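Local atomic coordinates of PbICP-C (PDB entry 3PNR), a protein that probably inhibits papain-family cysteine peptidases, as expected of a falstatin-type inhibitor from a malaria parasite. Residues B[41-46]-B[178-183]; B[72-77]-B[161-166]. All coordinates share one frame; numbering follows the deposited sequence.

From the N terminus, the chain runs through strand 29-33 of one sheet into 41-46, which stays open until 178-183 returns near the C terminus to close contact 1. Inside that long loop, 72-77 takes in the end of strand 68-75 and the turn after it, and contact 2 closes when 161-166 comes alongside; contact 2 is therefore nested within contact 1. The two contacts belong to a single four-stranded sheet, with 41-49 and 68-75 outermost and the consecutive strands 159-168 and 178-186 between them. Those inner strands join the contacts directly: Lys180 N lies 2.7 Å from Tyr165 O, probably as a hydrogen bond, and the rings of Tyr162 and Tyr183 meet on one face.

Contact 1: B[41-46]-B[178-183]; sequences NQETIT and NTKIIY
Backbone bonds set the register between Asn41-Thr46 and Asn178-Tyr183, two strands running the same way with the axes of the two segments 21° apart. Thr179 N donates to Asn41 O at 2.9 Å, Ile181 N to Glu43 O, and Tyr183 N to Ile45 O; in return Ile45 N donates to Ile181 O at 2.9 Å. The bond from Glu43 N to Thr179 O is weak.

Two polar side-chain pairs lie on the face that carries Ile45. With CG wedged between its backbone N and carbonyl carbon (chi1 65°), Asn41 sends ND2 to Asn178 OD1 at 2.8 Å. The two amides stand almost perpendicular, 86° apart, so the N-H, used in the plane of its own amide, comes down from above the acceptor's carbonyl plane. ND2 also binds Gln39 O, and Asn178 OD1 takes a second bond from Ser37 N. Next along, a fully extended Glu43 meets a Lys180 bent at chi2 and chi4: Lys180 NZ forms a salt bridge to Glu43 OE1 at 2.7 Å.

Van der Waals packing occurs on both faces. Ile45 and Ile182 lie side by side, CG2 of the first against CD1 of the second, and both also touch Leu33 of strand 29-33. On the other face the Ile181 CD1 methyl lies against the Thr44 hydroxyl, OG1, and Thr46 CG2 reaches the edge of the Tyr183 ring at CD2, 3.8 Å away.

The pair forms one border of a four-stranded sheet whose Ile45 and Ile182 face packs on strand 29-33 of a second sheet, a beta sandwich consistent with the immunoglobulin-like fold of chagasin-type inhibitors.

Contact 2: B[72-77]-B[161-166]; sequences LGIHKD and YYIVYS. With CD (cadmium ion), chain F.
With CG anti to the carbonyl carbon (chi1 -50°), the His75 ring, on the face shared with Tyr162 and Val164, has Val164 CG2 at its edge, in plane, 4.0 Å from the ring carbon His75 CD2. His75 ND1 binds cadmium at 2.4 Å. Asp77, its CG held between backbone N and carbonyl carbon (chi1 60°), offers both carboxylate oxygens to the same ion, OD1 at 2.2 Å and OD2 at 2.7 Å, and a water is a further ligand.

The antiparallel backbones are joined by His75 N to Tyr162 O and Tyr162 N to His75 O, both 2.8 Å. Further along, Val164 binds Gly73 O through its N and Leu72 N through its O; two residues thus face one, a classic beta bulge. The Tyr162 ring has Lys76 O at its edge, in plane. On the reverse face Ile74 CD1 packs on Ile163 CG2 at 3.6 Å. Past the end of the strand, the bent Lys76 runs beside the Tyr161 ring, and its NZ makes a salt bridge with Glu99.

Strand 68-75 borders its sheet here, with 159-168 one place further in and strand 178-186 beyond that; Ile74 and Ile163 press on Val102 of strand 100-107 in the facing sheet.

Contact 1: B[41-46]-B[178-183]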
ATOM      1  N   ASN B  41      -2.760 -15.538  13.617  1.00 68.89           N
ATOM      2  CA  ASN B  41      -3.656 -15.966  14.687  1.00 64.11           C
ATOM      3  C   ASN B  41      -5.060 -16.366  14.244  1.00 68.53           C
ATOM      4  O   ASN B  41      -5.456 -16.168  13.095  1.00 67.48           O
ATOM      5  CB  ASN B  41      -3.753 -14.891  15.766  1.00 50.07           C
ATOM      6  CG  ASN B  41      -4.401 -13.628  15.267  1.00 54.56           C
ATOM      7  OD1 ASN B  41      -5.601 -13.428  15.440  1.00 65.74           O
ATOM      8  ND2 ASN B  41      -3.615 -12.765  14.636  1.00 59.66           N
ATOM      9  N   GLN B  42      -5.805 -16.911  15.197  1.00 74.18           N
ATOM     10  CA  GLN B  42      -7.137 -17.441  14.967  1.00 74.67           C
ATOM     11  C   GLN B  42      -8.070 -16.832  16.009  1.00 79.65           C
ATOM     12  O   GLN B  42      -7.626 -16.428  17.086  1.00 80.95           O
ATOM     13  CB  GLN B  42      -7.090 -18.957  15.130  1.00 71.20           C
ATOM     14  CG  GLN B  42      -8.239 -19.715  14.520  1.00 78.22           C
ATOM     15  CD  GLN B  42      -7.947 -21.208  14.426  1.00 78.44           C
ATOM     16  OE1 GLN B  42      -6.793 -21.623  14.275  1.00 59.86           O
ATOM     17  NE2 GLN B  42      -8.998 -22.022  14.513  1.00 88.06           N
ATOM     18  N   GLU B  43      -9.356 -16.750  15.692  1.00 80.04           N
ATOM     19  CA  GLU B  43     -10.338 -16.231  16.639  1.00 79.68           C
ATOM     20  C   GLU B  43     -11.716 -16.768  16.292  1.00 79.74           C
ATOM     21  O   GLU B  43     -12.342 -16.315  15.337  1.00 83.51           O
ATOM     22  CB  GLU B  43     -10.348 -14.695  16.639  1.00 80.26           C
ATOM     23  CG  GLU B  43     -11.324 -14.055  17.634  1.00 83.95           C
ATOM     24  CD  GLU B  43     -11.353 -12.529  17.547  1.00 91.32           C
ATOM     25  OE1 GLU B  43     -10.634 -11.967  16.696  1.00 97.08           O
ATOM     26  OE2 GLU B  43     -12.094 -11.884  18.324  1.00 88.68           O
ATOM     27  N   THR B  44     -12.186 -17.748  17.056  1.00 80.18           N
ATOM     28  CA  THR B  44     -13.548 -18.228  16.868  1.00 81.98           C
ATOM     29  C   THR B  44     -14.512 -17.366  17.668  1.00 84.14           C
ATOM     30  O   THR B  44     -14.165 -16.827  18.720  1.00 80.11           O
ATOM     31  CB  THR B  44     -13.728 -19.702  17.258  1.00 79.28           C
ATOM     32  OG1 THR B  44     -12.783 -20.507  16.547  1.00 84.37           O
ATOM     33  CG2 THR B  44     -15.135 -20.164  16.898  1.00 77.88           C
ATOM     34  N   ILE B  45     -15.724 -17.227  17.151  1.00 87.66           N
ATOM     35  CA  ILE B  45     -16.728 -16.397  17.791  1.00 90.15           C
ATOM     36  C   ILE B  45     -18.120 -16.900  17.431  1.00 93.00           C
ATOM     37  O   ILE B  45     -18.517 -16.899  16.262  1.00 91.29           O
ATOM     38  CB  ILE B  45     -16.557 -14.915  17.413  1.00 87.15           C
ATOM     39  CG1 ILE B  45     -17.787 -14.112  17.836  1.00 92.22           C
ATOM     40  CG2 ILE B  45     -16.313 -14.771  15.924  1.00 86.91           C
ATOM     41  CD1 ILE B  45     -17.655 -12.623  17.584  1.00 97.84           C
ATOM     42  N   THR B  46     -18.850 -17.339  18.451  1.00 94.14           N
ATOM     43  CA  THR B  46     -20.156 -17.961  18.269  1.00 88.67           C
ATOM     44  C   THR B  46     -21.285 -16.942  18.108  1.00 82.27           C
ATOM     45  O   THR B  46     -21.259 -15.861  18.699  1.00 77.07           O
ATOM     46  CB  THR B  46     -20.478 -18.913  19.439  1.00 87.31           C
ATOM     47  OG1 THR B  46     -20.591 -18.164  20.657  1.00 84.99           O
ATOM     48  CG2 THR B  46     -19.371 -19.955  19.589  1.00 85.99           C
ATOM     49  N   ASN B 178      -4.608 -13.114   9.948  1.00 51.40           N
ATOM     50  CA  ASN B 178      -5.597 -13.071  11.022  1.00 52.84           C
ATOM     51  C   ASN B 178      -6.888 -13.754  10.571  1.00 62.31           C
ATOM     52  O   ASN B 178      -7.609 -13.239   9.709  1.00 68.38           O
ATOM     53  CB  ASN B 178      -5.915 -11.628  11.431  1.00 54.45           C
ATOM     54  CG  ASN B 178      -4.774 -10.955  12.177  1.00 59.66           C
ATOM     55  OD1 ASN B 178      -4.914 -10.596  13.346  1.00 64.97           O
ATOM     56  ND2 ASN B 178      -3.645 -10.766  11.501  1.00 58.35           N
ATOM     57  N   THR B 179      -7.189 -14.905  11.165  1.00 51.78           N
ATOM     58  CA  THR B 179      -8.320 -15.705  10.727  1.00 43.67           C
ATOM     59  C   THR B 179      -9.488 -15.605  11.695  1.00 60.42           C
ATOM     60  O   THR B 179      -9.304 -15.698  12.911  1.00 71.01           O
ATOM     61  CB  THR B 179      -7.897 -17.157  10.555  1.00 45.97           C
ATOM     62  OG1 THR B 179      -6.710 -17.201   9.746  1.00 52.12           O
ATOM     63  CG2 THR B 179      -9.003 -17.969   9.901  1.00 39.80           C
ATOM     64  N   LYS B 180     -10.683 -15.384  11.152  1.00 62.39           N
ATOM     65  CA  LYS B 180     -11.900 -15.322  11.956  1.00 60.54           C
ATOM     66  C   LYS B 180     -12.873 -16.441  11.594  1.00 62.98           C
ATOM     67  O   LYS B 180     -13.430 -16.457  10.495  1.00 56.81           O
ATOM     68  CB  LYS B 180     -12.610 -13.978  11.796  1.00 57.81           C
ATOM     69  CG  LYS B 180     -11.741 -12.750  12.039  1.00 66.07           C
ATOM     70  CD  LYS B 180     -11.023 -12.772  13.381  1.00 66.42           C
ATOM     71  CE  LYS B 180     -10.495 -11.381  13.728  1.00 61.95           C
ATOM     72  NZ  LYS B 180      -9.178 -11.436  14.428  1.00 63.47           N
ATOM     73  N   ILE B 181     -13.065 -17.373  12.525  1.00 67.22           N
ATOM     74  CA  ILE B 181     -14.112 -18.381  12.406  1.00 67.24           C
ATOM     75  C   ILE B 181     -15.373 -17.935  13.138  1.00 64.65           C
ATOM     76  O   ILE B 181     -15.346 -17.674  14.338  1.00 61.72           O
ATOM     77  CB  ILE B 181     -13.682 -19.704  13.026  1.00 72.43           C
ATOM     78  CG1 ILE B 181     -12.321 -20.131  12.471  1.00 74.68           C
ATOM     79  CG2 ILE B 181     -14.767 -20.765  12.805  1.00 72.50           C
ATOM     80  CD1 ILE B 181     -11.467 -20.869  13.471  1.00 75.47           C
ATOM     81  N   ILE B 182     -16.475 -17.838  12.408  1.00 71.03           N
ATOM     82  CA  ILE B 182     -17.768 -17.582  13.024  1.00 73.14           C
ATOM     83  C   ILE B 182     -18.481 -18.911  13.183  1.00 71.76           C
ATOM     84  O   ILE B 182     -18.697 -19.628  12.200  1.00 59.94           O
ATOM     85  CB  ILE B 182     -18.648 -16.669  12.161  1.00 74.66           C
ATOM     86  CG1 ILE B 182     -17.833 -15.490  11.636  1.00 75.46           C
ATOM     87  CG2 ILE B 182     -19.855 -16.199  12.954  1.00 76.93           C
ATOM     88  CD1 ILE B 182     -16.941 -14.881  12.680  1.00 79.54           C
ATOM     89  N   TYR B 183     -18.828 -19.246  14.422  1.00 79.81           N
ATOM     90  CA  TYR B 183     -19.608 -20.446  14.691  1.00 82.01           C
ATOM     91  C   TYR B 183     -21.082 -20.082  14.844  1.00 76.96           C
ATOM     92  O   TYR B 183     -21.527 -19.682  15.919  1.00 68.56           O
ATOM     93  CB  TYR B 183     -19.096 -21.170  15.930  1.00 88.61           C
ATOM     94  CG  TYR B 183     -19.797 -22.482  16.158  1.00102.71           C
ATOM     95  CD1 TYR B 183     -19.704 -23.508  15.226  1.00109.49           C
ATOM     96  CD2 TYR B 183     -20.563 -22.693  17.296  1.00109.62           C
ATOM     97  CE1 TYR B 183     -20.350 -24.712  15.422  1.00114.50           C
ATOM     98  CE2 TYR B 183     -21.213 -23.894  17.503  1.00115.46           C
ATOM     99  CZ  TYR B 183     -21.104 -24.902  16.565  1.00116.84           C
ATOM    100  OH  TYR B 183     -21.751 -26.102  16.771  1.00113.34           O
TER

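Contact 2: B[72-77]-B[161-166]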
ATOM      1  N   LEU B  72     -13.298 -17.708   3.129  1.00 62.39           N
ATOM      2  CA  LEU B  72     -12.536 -18.891   2.754  1.00 68.13           C
ATOM      3  C   LEU B  72     -13.336 -20.189   2.766  1.00 69.52           C
ATOM      4  O   LEU B  72     -12.965 -21.147   2.091  1.00 69.68           O
ATOM      5  CB  LEU B  72     -11.298 -19.034   3.646  1.00 67.16           C
ATOM      6  CG  LEU B  72     -10.162 -18.046   3.374  1.00 60.36           C
ATOM      7  CD1 LEU B  72      -9.083 -18.210   4.427  1.00 63.16           C
ATOM      8  CD2 LEU B  72      -9.595 -18.239   1.969  1.00 52.19           C
ATOM      9  N   GLY B  73     -14.419 -20.237   3.534  1.00 70.38           N
ATOM     10  CA  GLY B  73     -15.201 -21.457   3.580  1.00 77.44           C
ATOM     11  C   GLY B  73     -16.334 -21.536   4.584  1.00 80.41           C
ATOM     12  O   GLY B  73     -16.350 -20.821   5.589  1.00 77.93           O
ATOM     13  N   ILE B  74     -17.291 -22.413   4.276  1.00 80.76           N
ATOM     14  CA  ILE B  74     -18.347 -22.812   5.196  1.00 78.62           C
ATOM     15  C   ILE B  74     -18.177 -24.308   5.466  1.00 75.22           C
ATOM     16  O   ILE B  74     -18.107 -25.099   4.523  1.00 78.30           O
ATOM     17  CB  ILE B  74     -19.741 -22.575   4.583  1.00 79.42           C
ATOM     18  CG1 ILE B  74     -19.820 -21.192   3.939  1.00 81.45           C
ATOM     19  CG2 ILE B  74     -20.824 -22.713   5.644  1.00 78.35           C
ATOM     20  CD1 ILE B  74     -20.093 -20.072   4.930  1.00 83.24           C
ATOM     21  N   HIS B  75     -18.090 -24.696   6.737  1.00 69.90           N
ATOM     22  CA  HIS B  75     -17.895 -26.106   7.092  1.00 69.46           C
ATOM     23  C   HIS B  75     -18.900 -26.600   8.132  1.00 73.14           C
ATOM     24  O   HIS B  75     -19.388 -25.830   8.961  1.00 73.35           O
ATOM     25  CB  HIS B  75     -16.478 -26.350   7.629  1.00 67.25           C
ATOM     26  CG  HIS B  75     -15.394 -25.790   6.762  1.00 76.50           C
ATOM     27  ND1 HIS B  75     -14.847 -26.490   5.708  1.00 82.01           N
ATOM     28  CD2 HIS B  75     -14.753 -24.598   6.795  1.00 72.49           C
ATOM     29  CE1 HIS B  75     -13.917 -25.751   5.126  1.00 71.10           C
ATOM     30  NE2 HIS B  75     -13.842 -24.598   5.766  1.00 70.57           N
ATOM     31  N   LYS B  76     -19.204 -27.891   8.086  1.00 74.31           N
ATOM     32  CA  LYS B  76     -19.906 -28.528   9.192  1.00 74.49           C
ATOM     33  C   LYS B  76     -18.864 -28.979  10.199  1.00 72.62           C
ATOM     34  O   LYS B  76     -19.064 -28.864  11.408  1.00 73.57           O
ATOM     35  CB  LYS B  76     -20.741 -29.713   8.710  1.00 77.54           C
ATOM     36  CG  LYS B  76     -22.078 -29.314   8.111  1.00 82.07           C
ATOM     37  CD  LYS B  76     -22.900 -28.512   9.112  1.00 85.99           C
ATOM     38  CE  LYS B  76     -24.040 -27.764   8.435  1.00 88.25           C
ATOM     39  NZ  LYS B  76     -24.926 -28.674   7.660  1.00 91.46           N
ATOM     40  N   ASP B  77     -17.745 -29.480   9.684  1.00 71.55           N
ATOM     41  CA  ASP B  77     -16.594 -29.844  10.508  1.00 77.77           C
ATOM     42  C   ASP B  77     -15.893 -28.605  11.058  1.00 77.47           C
ATOM     43  O   ASP B  77     -15.739 -27.606  10.353  1.00 84.11           O
ATOM     44  CB  ASP B  77     -15.584 -30.648   9.682  1.00 80.23           C
ATOM     45  CG  ASP B  77     -15.065 -29.873   8.477  1.00 82.24           C
ATOM     46  OD1 ASP B  77     -15.902 -29.456   7.647  1.00 85.57           O
ATOM     47  OD2 ASP B  77     -13.831 -29.677   8.364  1.00 73.31           O
ATOM     48  N   TYR B 161     -22.872 -24.038  11.681  1.00 90.97           N
ATOM     49  CA  TYR B 161     -22.032 -23.697  10.540  1.00 89.90           C
ATOM     50  C   TYR B 161     -20.747 -22.980  10.951  1.00 86.11           C
ATOM     51  O   TYR B 161     -20.777 -22.028  11.735  1.00 85.31           O
ATOM     52  CB  TYR B 161     -22.818 -22.838   9.547  1.00 93.76           C
ATOM     53  CG  TYR B 161     -24.151 -23.432   9.139  1.00 98.72           C
ATOM     54  CD1 TYR B 161     -24.236 -24.354   8.104  1.00 99.37           C
ATOM     55  CD2 TYR B 161     -25.324 -23.066   9.787  1.00103.48           C
ATOM     56  CE1 TYR B 161     -25.448 -24.895   7.728  1.00102.51           C
ATOM     57  CE2 TYR B 161     -26.545 -23.605   9.416  1.00105.24           C
ATOM     58  CZ  TYR B 161     -26.598 -24.518   8.387  1.00105.19           C
ATOM     59  OH  TYR B 161     -27.806 -25.058   8.014  1.00108.82           O
ATOM     60  N   TYR B 162     -19.621 -23.459  10.423  1.00 79.36           N
ATOM     61  CA  TYR B 162     -18.330 -22.797  10.594  1.00 68.32           C
ATOM     62  C   TYR B 162     -18.030 -21.935   9.373  1.00 62.01           C
ATOM     63  O   TYR B 162     -17.716 -22.456   8.298  1.00 56.17           O
ATOM     64  CB  TYR B 162     -17.206 -23.823  10.782  1.00 67.89           C
ATOM     65  CG  TYR B 162     -17.195 -24.479  12.138  1.00 75.30           C
ATOM     66  CD1 TYR B 162     -16.733 -23.795  13.254  1.00 77.82           C
ATOM     67  CD2 TYR B 162     -17.645 -25.781  12.303  1.00 78.64           C
ATOM     68  CE1 TYR B 162     -16.718 -24.389  14.495  1.00 79.85           C
ATOM     69  CE2 TYR B 162     -17.636 -26.382  13.539  1.00 84.41           C
ATOM     70  CZ  TYR B 162     -17.171 -25.683  14.635  1.00 88.35           C
ATOM     71  OH  TYR B 162     -17.162 -26.282  15.875  1.00 90.78           O
ATOM     72  N   ILE B 163     -18.142 -20.621   9.546  1.00 59.79           N
ATOM     73  CA  ILE B 163     -17.834 -19.665   8.487  1.00 70.62           C
ATOM     74  C   ILE B 163     -16.439 -19.085   8.694  1.00 71.74           C
ATOM     75  O   ILE B 163     -16.139 -18.537   9.758  1.00 71.05           O
ATOM     76  CB  ILE B 163     -18.852 -18.517   8.469  1.00 73.04           C
ATOM     77  CG1 ILE B 163     -20.274 -19.083   8.534  1.00 73.06           C
ATOM     78  CG2 ILE B 163     -18.651 -17.651   7.238  1.00 69.65           C
ATOM     79  CD1 ILE B 163     -21.351 -18.063   8.272  1.00 72.75           C
ATOM     80  N   VAL B 164     -15.584 -19.208   7.684  1.00 67.58           N
ATOM     81  CA  VAL B 164     -14.186 -18.799   7.840  1.00 62.47           C
ATOM     82  C   VAL B 164     -13.784 -17.569   7.019  1.00 56.05           C
ATOM     83  O   VAL B 164     -13.935 -17.530   5.798  1.00 52.21           O
ATOM     84  CB  VAL B 164     -13.226 -19.959   7.551  1.00 55.60           C
ATOM     85  CG1 VAL B 164     -11.794 -19.526   7.794  1.00 51.85           C
ATOM     86  CG2 VAL B 164     -13.576 -21.152   8.420  1.00 54.20           C
ATOM     87  N   TYR B 165     -13.286 -16.557   7.714  1.00 59.20           N
ATOM     88  CA  TYR B 165     -12.760 -15.366   7.064  1.00 61.89           C
ATOM     89  C   TYR B 165     -11.292 -15.234   7.410  1.00 62.13           C
ATOM     90  O   TYR B 165     -10.857 -15.652   8.487  1.00 59.64           O
ATOM     91  CB  TYR B 165     -13.471 -14.122   7.576  1.00 66.76           C
ATOM     92  CG  TYR B 165     -14.944 -14.059   7.274  1.00 75.17           C
ATOM     93  CD1 TYR B 165     -15.397 -13.659   6.025  1.00 77.55           C
ATOM     94  CD2 TYR B 165     -15.886 -14.370   8.248  1.00 78.46           C
ATOM     95  CE1 TYR B 165     -16.744 -13.584   5.746  1.00 80.02           C
ATOM     96  CE2 TYR B 165     -17.241 -14.297   7.981  1.00 80.33           C
ATOM     97  CZ  TYR B 165     -17.663 -13.903   6.726  1.00 80.23           C
ATOM     98  OH  TYR B 165     -19.006 -13.824   6.445  1.00 74.49           O
ATOM     99  N   SER B 166     -10.518 -14.638   6.516  1.00 58.38           N
ATOM    100  CA  SER B 166      -9.152 -14.315   6.877  1.00 46.53           C
ATOM    101  C   SER B 166      -8.659 -13.060   6.196  1.00 48.65           C
ATOM    102  O   SER B 166      -9.008 -12.774   5.052  1.00 49.84           O
ATOM    103  CB  SER B 166      -8.212 -15.485   6.596  1.00 48.70           C
ATOM    104  OG  SER B 166      -7.108 -15.448   7.488  1.00 55.43           O
TER
HETATM  105 CD    CD F 355     -14.595 -28.899   5.932  1.00 75.59          CD
HETATM  106  O   HOH W   1     -15.445 -28.458   3.601  1.00 54.40           O